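Local coordinates for protein glycerate kinase, putative (Thermotoga maritima, PDB 2B8N) that phosphorylates D-glycerate to 2-phosphoglycerate with ATP in a magnesium-dependent reaction, a step in the degradation of serine, at residues F131-G136 / V209-P214; P45-D50 / V195-S200; A348-E353 / S379-L384; D310-L313 / A318-F321. All coordinates share one frame; numbering follows the deposited sequence.

Interaction 1: F131-G136 / V209-P214; sequences FLLSGG and VIASGP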
loop_
_atom_site.group_PDB
_atom_site.type_symbol
_atom_site.label_atom_id
_atom_site.label_comp_id
_atom_site.label_asym_id
_atom_site.label_seq_id
_atom_site.Cartn_x
_atom_site.Cartn_y
_atom_site.Cartn_z
ATOM N N PHE A 131 -3.420 0.627 -17.731
ATOM C CA PHE A 131 -3.196 -0.361 -16.682
ATOM C C PHE A 131 -3.352 0.277 -15.315
ATOM O O PHE A 131 -2.469 0.983 -14.850
ATOM C CB PHE A 131 -1.814 -0.979 -16.870
ATOM C CG PHE A 131 -1.569 -2.217 -16.037
ATOM C CD1 PHE A 131 -2.567 -3.161 -15.828
ATOM C CD2 PHE A 131 -0.318 -2.445 -15.490
ATOM C CE1 PHE A 131 -2.325 -4.305 -15.063
ATOM C CE2 PHE A 131 -0.065 -3.586 -14.731
ATOM C CZ PHE A 131 -1.071 -4.513 -14.514
ATOM N N LEU A 132 -4.498 0.033 -14.685
ATOM C CA LEU A 132 -4.845 0.645 -13.381
ATOM C C LEU A 132 -4.498 -0.330 -12.264
ATOM O O LEU A 132 -5.166 -1.383 -12.097
ATOM C CB LEU A 132 -6.343 1.001 -13.335
ATOM C CG LEU A 132 -6.839 1.938 -14.437
ATOM C CD1 LEU A 132 -8.357 1.968 -14.499
ATOM C CD2 LEU A 132 -6.286 3.328 -14.260
ATOM N N LEU A 133 -3.445 -0.009 -11.519
ATOM C CA LEU A 133 -2.873 -0.977 -10.588
ATOM C C LEU A 133 -2.887 -0.495 -9.143
ATOM O O LEU A 133 -2.517 0.644 -8.854
ATOM C CB LEU A 133 -1.453 -1.327 -11.037
ATOM C CG LEU A 133 -0.695 -2.478 -10.369
ATOM C CD1 LEU A 133 -1.400 -3.827 -10.474
ATOM C CD2 LEU A 133 0.697 -2.553 -10.977
ATOM N N SER A 134 -3.326 -1.385 -8.251
ATOM C CA SER A 134 -3.261 -1.192 -6.790
ATOM C C SER A 134 -2.806 -2.485 -6.109
ATOM O O SER A 134 -2.500 -3.457 -6.791
ATOM C CB SER A 134 -4.629 -0.728 -6.241
ATOM O OG SER A 134 -5.707 -1.404 -6.860
ATOM N N GLY A 135 -2.775 -2.495 -4.772
ATOM C CA GLY A 135 -2.326 -3.660 -3.962
ATOM C C GLY A 135 -2.981 -5.003 -4.260
ATOM O O GLY A 135 -4.127 -5.070 -4.707
ATOM N N GLY A 136 -2.236 -6.075 -4.021
ATOM C CA GLY A 136 -2.734 -7.441 -4.158
ATOM C C GLY A 136 -2.502 -8.051 -5.534
ATOM O O GLY A 136 -2.922 -9.181 -5.768
ATOM N N VAL A 209 8.961 -4.518 -7.709
ATOM C CA VAL A 209 8.427 -5.310 -6.612
ATOM C C VAL A 209 6.902 -5.261 -6.626
ATOM O O VAL A 209 6.252 -6.259 -6.351
ATOM C CB VAL A 209 8.955 -4.772 -5.253
ATOM C CG1 VAL A 209 8.287 -5.468 -4.060
ATOM C CG2 VAL A 209 10.478 -4.899 -5.197
ATOM N N ILE A 210 6.337 -4.090 -6.912
ATOM C CA ILE A 210 4.895 -3.908 -6.959
ATOM C C ILE A 210 4.307 -4.893 -7.967
ATOM O O ILE A 210 4.598 -4.805 -9.164
ATOM C CB ILE A 210 4.548 -2.435 -7.334
ATOM C CG1 ILE A 210 4.872 -1.503 -6.153
ATOM C CG2 ILE A 210 3.080 -2.304 -7.739
ATOM C CD1 ILE A 210 4.823 -0.037 -6.504
ATOM N N ALA A 211 3.526 -5.855 -7.479
ATOM C CA ALA A 211 2.929 -6.891 -8.340
ATOM C C ALA A 211 3.939 -7.754 -9.091
ATOM O O ALA A 211 3.575 -8.424 -10.068
ATOM C CB ALA A 211 1.980 -6.248 -9.331
ATOM N N SER A 212 5.182 -7.736 -8.605
ATOM C CA SER A 212 6.329 -8.306 -9.283
ATOM C C SER A 212 6.533 -7.738 -10.703
ATOM O O SER A 212 6.975 -8.459 -11.602
ATOM C CB SER A 212 6.265 -9.840 -9.340
ATOM O OG SER A 212 6.158 -10.471 -8.075
ATOM N N GLY A 213 6.240 -6.451 -10.887
ATOM C CA GLY A 213 6.668 -5.711 -12.078
ATOM C C GLY A 213 6.215 -6.296 -13.406
ATOM O O GLY A 213 7.042 -6.634 -14.266
ATOM N N PRO A 214 4.892 -6.401 -13.591
ATOM C CA PRO A 214 4.310 -6.931 -14.813
ATOM C C PRO A 214 4.519 -6.020 -16.056
ATOM O O PRO A 214 4.552 -6.512 -17.184
ATOM C CB PRO A 214 2.845 -7.100 -14.440
ATOM C CG PRO A 214 2.614 -6.112 -13.406
ATOM C CD PRO A 214 3.857 -5.997 -12.629
#

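Interaction 2: P45-D50 / V195-S200; sequences PKLNLD and VALVLS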
loop_
_atom_site.group_PDB
_atom_site.type_symbol
_atom_site.label_atom_id
_atom_site.label_comp_id
_atom_site.label_asym_id
_atom_site.label_seq_id
_atom_site.Cartn_x
_atom_site.Cartn_y
_atom_site.Cartn_z
ATOM N N PRO A 45 -6.696 12.825 -17.230
ATOM C CA PRO A 45 -7.038 13.771 -18.295
ATOM C C PRO A 45 -5.812 14.387 -18.971
ATOM O O PRO A 45 -5.767 14.480 -20.197
ATOM C CB PRO A 45 -7.844 14.834 -17.547
ATOM C CG PRO A 45 -8.420 14.092 -16.405
ATOM C CD PRO A 45 -7.297 13.240 -15.951
ATOM N N LYS A 46 -4.823 14.768 -18.168
ATOM C CA LYS A 46 -3.558 15.311 -18.677
ATOM C C LYS A 46 -2.850 14.404 -19.725
ATOM O O LYS A 46 -2.102 14.899 -20.584
ATOM C CB LYS A 46 -2.610 15.606 -17.508
ATOM C CG LYS A 46 -3.160 16.610 -16.481
ATOM C CD LYS A 46 -2.075 16.908 -15.456
ATOM C CE LYS A 46 -2.624 17.414 -14.130
ATOM N NZ LYS A 46 -1.699 17.004 -13.029
ATOM N N LEU A 47 -3.096 13.095 -19.678
ATOM C CA LEU A 47 -2.389 12.159 -20.566
ATOM C C LEU A 47 -2.997 12.006 -21.990
ATOM O O LEU A 47 -2.338 11.468 -22.866
ATOM C CB LEU A 47 -2.221 10.800 -19.858
ATOM C CG LEU A 47 -1.618 10.872 -18.437
ATOM C CD1 LEU A 47 -1.506 9.507 -17.816
ATOM C CD2 LEU A 47 -0.252 11.534 -18.414
ATOM N N ASN A 48 -4.221 12.492 -22.213
ATOM C CA ASN A 48 -4.874 12.467 -23.529
ATOM C C ASN A 48 -4.857 11.086 -24.231
ATOM O O ASN A 48 -4.332 10.925 -25.347
ATOM C CB ASN A 48 -4.285 13.544 -24.434
ATOM C CG ASN A 48 -4.608 14.945 -23.958
ATOM O OD1 ASN A 48 -5.453 15.150 -23.086
ATOM N ND2 ASN A 48 -3.938 15.921 -24.537
ATOM N N LEU A 49 -5.451 10.097 -23.578
ATOM C CA LEU A 49 -5.404 8.751 -24.086
ATOM C C LEU A 49 -6.537 8.488 -25.084
ATOM O O LEU A 49 -7.608 9.087 -24.998
ATOM C CB LEU A 49 -5.427 7.741 -22.936
ATOM C CG LEU A 49 -4.256 7.814 -21.948
ATOM C CD1 LEU A 49 -4.265 6.594 -21.010
ATOM C CD2 LEU A 49 -2.910 7.956 -22.667
ATOM N N ASP A 50 -6.255 7.602 -26.042
ATOM C CA ASP A 50 -7.193 7.213 -27.086
ATOM C C ASP A 50 -7.064 5.730 -27.401
ATOM O O ASP A 50 -5.998 5.125 -27.145
ATOM C CB ASP A 50 -6.890 8.016 -28.348
ATOM C CG ASP A 50 -7.330 9.454 -28.240
ATOM O OD1 ASP A 50 -8.542 9.678 -28.003
ATOM O OD2 ASP A 50 -6.482 10.364 -28.408
ATOM N N VAL A 195 0.203 2.337 -20.639
ATOM C CA VAL A 195 0.229 3.506 -19.732
ATOM C C VAL A 195 -0.353 3.098 -18.380
ATOM O O VAL A 195 -1.570 2.925 -18.246
ATOM C CB VAL A 195 -0.550 4.757 -20.251
ATOM C CG1 VAL A 195 -0.244 5.959 -19.376
ATOM C CG2 VAL A 195 -0.192 5.105 -21.672
ATOM N N ALA A 196 0.513 2.968 -17.381
ATOM C CA ALA A 196 0.093 2.479 -16.075
ATOM C C ALA A 196 -0.113 3.602 -15.064
ATOM O O ALA A 196 0.714 4.533 -14.938
ATOM C CB ALA A 196 1.104 1.483 -15.534
ATOM N N LEU A 197 -1.236 3.515 -14.358
ATOM C CA LEU A 197 -1.471 4.330 -13.179
ATOM C C LEU A 197 -1.417 3.408 -11.953
ATOM O O LEU A 197 -2.202 2.431 -11.824
ATOM C CB LEU A 197 -2.814 5.037 -13.251
ATOM C CG LEU A 197 -3.092 5.976 -14.437
ATOM C CD1 LEU A 197 -4.248 6.899 -14.062
ATOM C CD2 LEU A 197 -1.881 6.792 -14.914
ATOM N N VAL A 198 -0.495 3.741 -11.051
ATOM C CA VAL A 198 -0.189 2.913 -9.917
ATOM C C VAL A 198 -0.546 3.616 -8.614
ATOM O O VAL A 198 -0.207 4.783 -8.370
ATOM C CB VAL A 198 1.295 2.545 -9.917
ATOM C CG1 VAL A 198 1.619 1.634 -8.741
ATOM C CG2 VAL A 198 1.661 1.877 -11.215
ATOM N N LEU A 199 -1.230 2.872 -7.761
ATOM C CA LEU A 199 -1.580 3.334 -6.427
ATOM C C LEU A 199 -0.770 2.463 -5.482
ATOM O O LEU A 199 -1.139 1.326 -5.236
ATOM C CB LEU A 199 -3.089 3.155 -6.241
ATOM C CG LEU A 199 -3.790 3.766 -5.044
ATOM C CD1 LEU A 199 -3.025 4.927 -4.461
ATOM C CD2 LEU A 199 -5.162 4.216 -5.496
ATOM N N SER A 200 0.349 2.990 -4.985
ATOM C CA SER A 200 1.369 2.179 -4.336
ATOM C C SER A 200 1.220 1.966 -2.831
ATOM O O SER A 200 1.222 2.922 -2.026
ATOM C CB SER A 200 2.750 2.771 -4.596
ATOM O OG SER A 200 3.690 2.223 -3.687
#

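Interaction 3: A348-E353 / S379-L384; sequences ALEGIE and STAKTL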
loop_
_atom_site.group_PDB
_atom_site.type_symbol
_atom_site.label_atom_id
_atom_site.label_comp_id
_atom_site.label_asym_id
_atom_site.label_seq_id
_atom_site.Cartn_x
_atom_site.Cartn_y
_atom_site.Cartn_z
ATOM N N ALA A 348 5.212 8.961 26.482
ATOM C CA ALA A 348 6.259 9.984 26.341
ATOM C C ALA A 348 5.786 11.448 26.504
ATOM O O ALA A 348 6.584 12.309 26.853
ATOM C CB ALA A 348 6.945 9.829 24.982
ATOM N N LEU A 349 4.513 11.738 26.213
ATOM C CA LEU A 349 3.984 13.107 26.287
ATOM C C LEU A 349 3.145 13.354 27.511
ATOM O O LEU A 349 2.481 14.376 27.567
ATOM C CB LEU A 349 3.101 13.429 25.086
ATOM C CG LEU A 349 3.693 13.222 23.708
ATOM C CD1 LEU A 349 2.573 13.305 22.660
ATOM C CD2 LEU A 349 4.793 14.242 23.458
ATOM N N GLU A 350 3.132 12.442 28.481
ATOM C CA GLU A 350 2.298 12.644 29.663
ATOM C C GLU A 350 2.597 14.005 30.284
ATOM O O GLU A 350 3.759 14.369 30.481
ATOM C CB GLU A 350 2.501 11.538 30.710
ATOM C CG GLU A 350 1.657 11.763 31.966
ATOM C CD GLU A 350 1.621 10.582 32.911
ATOM O OE1 GLU A 350 2.147 9.501 32.569
ATOM O OE2 GLU A 350 1.039 10.726 34.006
ATOM N N GLY A 351 1.542 14.759 30.581
ATOM C CA GLY A 351 1.662 15.992 31.347
ATOM C C GLY A 351 2.048 17.225 30.570
ATOM O O GLY A 351 2.312 18.262 31.140
ATOM N N ILE A 352 2.082 17.130 29.257
ATOM C CA ILE A 352 2.449 18.286 28.461
ATOM C C ILE A 352 1.205 18.869 27.819
ATOM O O ILE A 352 0.520 18.191 27.066
ATOM C CB ILE A 352 3.454 17.934 27.371
ATOM C CG1 ILE A 352 4.734 17.379 27.968
ATOM C CG2 ILE A 352 3.801 19.178 26.569
ATOM C CD1 ILE A 352 5.672 16.796 26.916
ATOM N N GLU A 353 0.908 20.122 28.139
ATOM C CA GLU A 353 -0.176 20.851 27.493
ATOM C C GLU A 353 0.137 21.028 26.026
ATOM O O GLU A 353 1.293 21.091 25.653
ATOM C CB GLU A 353 -0.291 22.273 28.058
ATOM C CG GLU A 353 -0.718 22.456 29.526
ATOM C CD GLU A 353 -0.715 23.953 29.915
ATOM O OE1 GLU A 353 -0.514 24.801 29.002
ATOM O OE2 GLU A 353 -0.902 24.284 31.110
ATOM N N SER A 379 -2.796 14.088 28.314
ATOM C CA SER A 379 -3.683 13.554 29.362
ATOM C C SER A 379 -4.015 12.068 29.203
ATOM O O SER A 379 -4.392 11.422 30.160
ATOM C CB SER A 379 -4.990 14.336 29.375
ATOM O OG SER A 379 -5.709 14.081 28.184
ATOM N N THR A 380 -3.906 11.550 27.984
ATOM C CA THR A 380 -4.239 10.159 27.660
ATOM C C THR A 380 -3.718 9.115 28.681
ATOM O O THR A 380 -4.494 8.272 29.181
ATOM C CB THR A 380 -3.712 9.795 26.232
ATOM O OG1 THR A 380 -4.270 10.691 25.262
ATOM C CG2 THR A 380 -4.063 8.342 25.848
ATOM N N ALA A 381 -2.417 9.169 28.976
ATOM C CA ALA A 381 -1.793 8.228 29.921
ATOM C C ALA A 381 -2.345 8.356 31.347
ATOM O O ALA A 381 -2.558 7.358 32.026
ATOM C CB ALA A 381 -0.284 8.399 29.912
ATOM N N LYS A 382 -2.574 9.581 31.800
ATOM C CA LYS A 382 -3.149 9.782 33.128
ATOM C C LYS A 382 -4.658 9.432 33.198
ATOM O O LYS A 382 -5.170 9.072 34.281
ATOM C CB LYS A 382 -2.802 11.166 33.720
ATOM C CG LYS A 382 -2.971 12.367 32.823
ATOM C CD LYS A 382 -2.587 13.680 33.565
ATOM C CE LYS A 382 -1.081 14.002 33.507
ATOM N NZ LYS A 382 -0.323 13.447 34.658
ATOM N N THR A 383 -5.364 9.501 32.067
ATOM C CA THR A 383 -6.744 9.014 32.023
ATOM C C THR A 383 -6.735 7.514 32.343
ATOM O O THR A 383 -7.552 7.035 33.144
ATOM C CB THR A 383 -7.450 9.230 30.656
ATOM O OG1 THR A 383 -7.451 10.619 30.286
ATOM C CG2 THR A 383 -8.891 8.746 30.744
ATOM N N LEU A 384 -5.791 6.794 31.735
ATOM C CA LEU A 384 -5.601 5.371 32.004
ATOM C C LEU A 384 -5.151 5.058 33.438
ATOM O O LEU A 384 -5.707 4.159 34.095
ATOM C CB LEU A 384 -4.601 4.788 31.014
ATOM C CG LEU A 384 -5.137 4.581 29.603
ATOM C CD1 LEU A 384 -3.995 4.213 28.659
ATOM C CD2 LEU A 384 -6.224 3.517 29.565
#

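Interaction 4: D310-L313 / A318-F321; sequences DRPL and ALIF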
loop_
_atom_site.group_PDB
_atom_site.type_symbol
_atom_site.label_atom_id
_atom_site.label_comp_id
_atom_site.label_asym_id
_atom_site.label_seq_id
_atom_site.Cartn_x
_atom_site.Cartn_y
_atom_site.Cartn_z
ATOM N N ASP A 310 10.969 25.557 20.542
ATOM C CA ASP A 310 10.491 26.191 19.327
ATOM C C ASP A 310 11.369 25.890 18.112
ATOM O O ASP A 310 11.545 26.734 17.233
ATOM C CB ASP A 310 10.354 27.709 19.541
ATOM C CG ASP A 310 9.015 28.233 19.118
ATOM O OD1 ASP A 310 8.037 27.458 19.074
ATOM O OD2 ASP A 310 8.938 29.431 18.839
ATOM N N ARG A 311 11.887 24.672 18.052
ATOM C CA ARG A 311 12.573 24.191 16.864
ATOM C C ARG A 311 12.353 22.685 16.843
ATOM O O ARG A 311 12.076 22.103 17.889
ATOM C CB ARG A 311 14.057 24.575 16.929
ATOM C CG ARG A 311 14.886 23.713 17.857
ATOM C CD ARG A 311 15.873 24.486 18.699
ATOM N NE ARG A 311 16.272 23.653 19.845
ATOM C CZ ARG A 311 17.352 23.841 20.605
ATOM N NH1 ARG A 311 18.177 24.848 20.376
ATOM N NH2 ARG A 311 17.598 23.019 21.621
ATOM N N PRO A 312 12.435 22.039 15.667
ATOM C CA PRO A 312 12.757 22.528 14.340
ATOM C C PRO A 312 11.644 23.347 13.682
ATOM O O PRO A 312 11.855 23.854 12.596
ATOM C CB PRO A 312 13.005 21.226 13.566
ATOM C CG PRO A 312 12.088 20.279 14.161
ATOM C CD PRO A 312 12.143 20.593 15.631
ATOM N N LEU A 313 10.476 23.464 14.320
ATOM C CA LEU A 313 9.419 24.395 13.872
ATOM C C LEU A 313 8.953 25.250 15.049
ATOM O O LEU A 313 9.004 24.807 16.200
ATOM C CB LEU A 313 8.200 23.659 13.323
ATOM C CG LEU A 313 8.276 22.824 12.047
ATOM C CD1 LEU A 313 7.086 21.868 11.996
ATOM C CD2 LEU A 313 8.303 23.670 10.821
ATOM N N ALA A 318 3.109 21.917 12.956
ATOM C CA ALA A 318 2.592 20.646 12.498
ATOM C C ALA A 318 3.733 19.841 11.876
ATOM O O ALA A 318 4.240 20.200 10.814
ATOM C CB ALA A 318 1.474 20.843 11.499
ATOM N N LEU A 319 4.134 18.764 12.564
ATOM C CA LEU A 319 5.173 17.859 12.097
ATOM C C LEU A 319 4.504 16.702 11.384
ATOM O O LEU A 319 3.626 16.069 11.962
ATOM C CB LEU A 319 5.956 17.320 13.294
ATOM C CG LEU A 319 6.673 18.321 14.198
ATOM C CD1 LEU A 319 7.111 17.607 15.416
ATOM C CD2 LEU A 319 7.875 18.939 13.507
ATOM N N ILE A 320 4.934 16.396 10.156
ATOM C CA ILE A 320 4.306 15.304 9.364
ATOM C C ILE A 320 5.263 14.124 9.102
ATOM O O ILE A 320 6.404 14.306 8.646
ATOM C CB ILE A 320 3.725 15.825 7.999
ATOM C CG1 ILE A 320 2.569 16.817 8.228
ATOM C CG2 ILE A 320 3.235 14.644 7.094
ATOM C CD1 ILE A 320 2.918 18.220 7.922
ATOM N N PHE A 321 4.769 12.913 9.376
ATOM C CA PHE A 321 5.522 11.665 9.145
ATOM C C PHE A 321 4.712 10.630 8.350
ATOM O O PHE A 321 3.500 10.466 8.529
ATOM C CB PHE A 321 5.960 11.049 10.473
ATOM C CG PHE A 321 6.614 12.031 11.425
ATOM C CD1 PHE A 321 5.852 12.842 12.225
ATOM C CD2 PHE A 321 7.998 12.108 11.535
ATOM C CE1 PHE A 321 6.451 13.727 13.125
ATOM C CE2 PHE A 321 8.601 13.009 12.422
ATOM C CZ PHE A 321 7.831 13.814 13.211
#

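Interaction 1: F131-G136 / V209-P214
The Phe131 ring meets Pro214 at its edge: Pro214 CG lies near the ring plane, 3.9 Å from Phe131 CE2 and 4.2 Å from Phe131 CZ, and the two side chains run at about a right angle. Phe185 adds a second aromatic ring, its plane tilted by about 50° to that of Phe131, while Val55 and Ala196 of the neighbouring strands touch the same phenylalanine. CG anti to the backbone N (chi1 -168°) extends the ring away from the backbone, leaving its CE2/CZ edge at the proline.

Two residues on, Leu133 projects from the same side of the strand. Its CD2 methyl does the touching, 4.0 Å from Ile210 CG2 and 4.2 Å from Ala211 CB. The loop presenting these groups is tightly turned, with Ser212 N bonded to Val209 O and Gly213 N to Ile210 O, while Ser212 OG is held by Asn171.

The contact is buried and wholly apolar. It packs the loop after strand 193-199 over the end of strand 128-133, which runs into glycines and, with Gly136 at the N-cap, helix 137-140. This is the C-terminal end of the strands of a parallel sheet with the 3-2-1-4-5-6 order of Rossmann-like folds.

Interaction 2: P45-D50 / V195-S200
Leu47 lays its CD1 methyl over two residues of strand 195-199 at once, reaching Leu197 CD2 at 4.0 Å and Val195 CG1 at 4.1 Å. Against Leu197 the leucine side chain runs alongside in the opposite direction, methyl past methyl, whereas it crosses Val195 at a slant. Leu49, one residue beyond Asn48, meets the valine tip to tip, its CD2 being 4.1 Å from Val195 CG2.

Val195 is therefore shared, and its rotamer explains how: with CG1 anti to the backbone N (chi1 -170°) and CG2 beside that nitrogen, the two methyls splay apart, one serving each leucine. The two leucines flank the end of the short, weakly bonded helix 44-47. Asn48 N still bonds to Pro45 O at 3.2 Å, but Asn48 itself has positive phi, consistent with a bend in the chain that lets both Leu47 and Leu49 point at the strand.

Val195 and Leu197 belong to one face of the parallel sheet, from which Ala196 points away. The neighbouring strands fill in around them: Leu49 also rests on Leu130, Leu47 and Val195 on His258, and Leu197 on Ile260. The segment 45-50, which leads into strand 52-57, thus covers part of this face.

Everything that meets between the two segments is a methyl group. With neither charge nor hydrogen bond to set direction, the attachment relies on shape and on the exclusion of water from the leucine and valine surfaces.

Interaction 3: A348-E353 / S379-L384
Glu350 and Lys382 approach at a slant, one stretched and the other folded. Glu350 has CG anti to its backbone N (chi1 179°) and an extended chain beyond, which carries the carboxylate across to the first turn of helix 380-386. Lys382 instead bends at chi3 and chi4 (86° and -92°), curling its ammonium group back over the glutamate: in a salt bridge, NZ donates to the anti lone pair of Glu350 OE2 at 3.1 Å, and it lies 3.7 Å from Glu350 CG.

Glu350 OE1 rests 3.8 Å from Ala381 CB and forms a salt bridge with Lys385 one turn further along the helix, so the acid is shared by two lysines. Replacing Glu350 by an alanine removes the carboxylate and would probably leave Lys382 and Lys385 without their shared counter-charge and uncover the methyl of Ala381.

Gly351 contributes backbone alone, its N being 4.0 Å from Lys382 CE, and it is also bonded through the backbone to Gly378. On the helix side, Ser379 O accepts from both Thr383 N and Thr383 OG1, which fastens the first turn.

The arrangement is a type II beta turn, Leu349 to Ile352 with Gly351 at its third position, linking helix 337-348 to strand 355-361 and tied by its glutamate to the start of a helix within the MOFRL region.

Interaction 4: D310-L313 / A318-F321
Leu313 comes alongside the start of the strand with its CA 7.9 Å from the CA of Ala318, after the chain has left helix 292-309 at Asp310 with positive phi and passed a cis peptide bond before Pro312. Leu313 makes the largest share of the contact. Its CD1 methyl is 3.4 Å from Leu319 CD2 and 3.5 Å from Ala318 O, so one branch touches both a side chain and the strand backbone.

Leu313 and Leu319 lie side by side pointing in opposite directions. In Leu319 the CG sits beside the backbone N and anti to the carbonyl carbon (chi1 -60°), which, with chi2 near 168°, leaves CD2 facing the loop. The same methyl is approached by the proline ring, Pro312 CG standing 4.5 Å from Leu319 CD2, a looser neighbour at the margin of the patch.

Other parts of the fold close round the two leucines: Leu319 also packs on Ile302 and Ile428, Pro312 on Val306 and Leu313 on Glu282. The polar residues of the loop make their own ties, Asp310 to Lys315 and Arg311 to Glu305, both as salt bridges.

Strands 280-285 and 317-323 are parallel neighbours joined through helix 292-309. The contact therefore folds the last connection of a beta-alpha-beta crossover onto the beginning of its second strand, in the mixed sheet of the C-terminal half.

Interactions 1 and 2 share the six-stranded parallel sheet, with centres 14 Å apart. Their strands, 128-133 and 193-199, are neighbours joined by probable hydrogen bonds from Leu133 N to Leu197 O and from Leu199 N to Leu133 O, each 2.8 Å. Their segments alternate along the chain, so these two contacts interlock. Interactions 4 and 3 follow in that order, about 20 Å apart between centres and about 9 Å between nearest atoms, both round the mixed sheet that holds strands 317-323 and 355-361. Between the pairs the separation is larger, 34 to 47 Å between centres, without touching. The four contacts thus fall in two alpha/beta halves of the kinase, each with its own sheet.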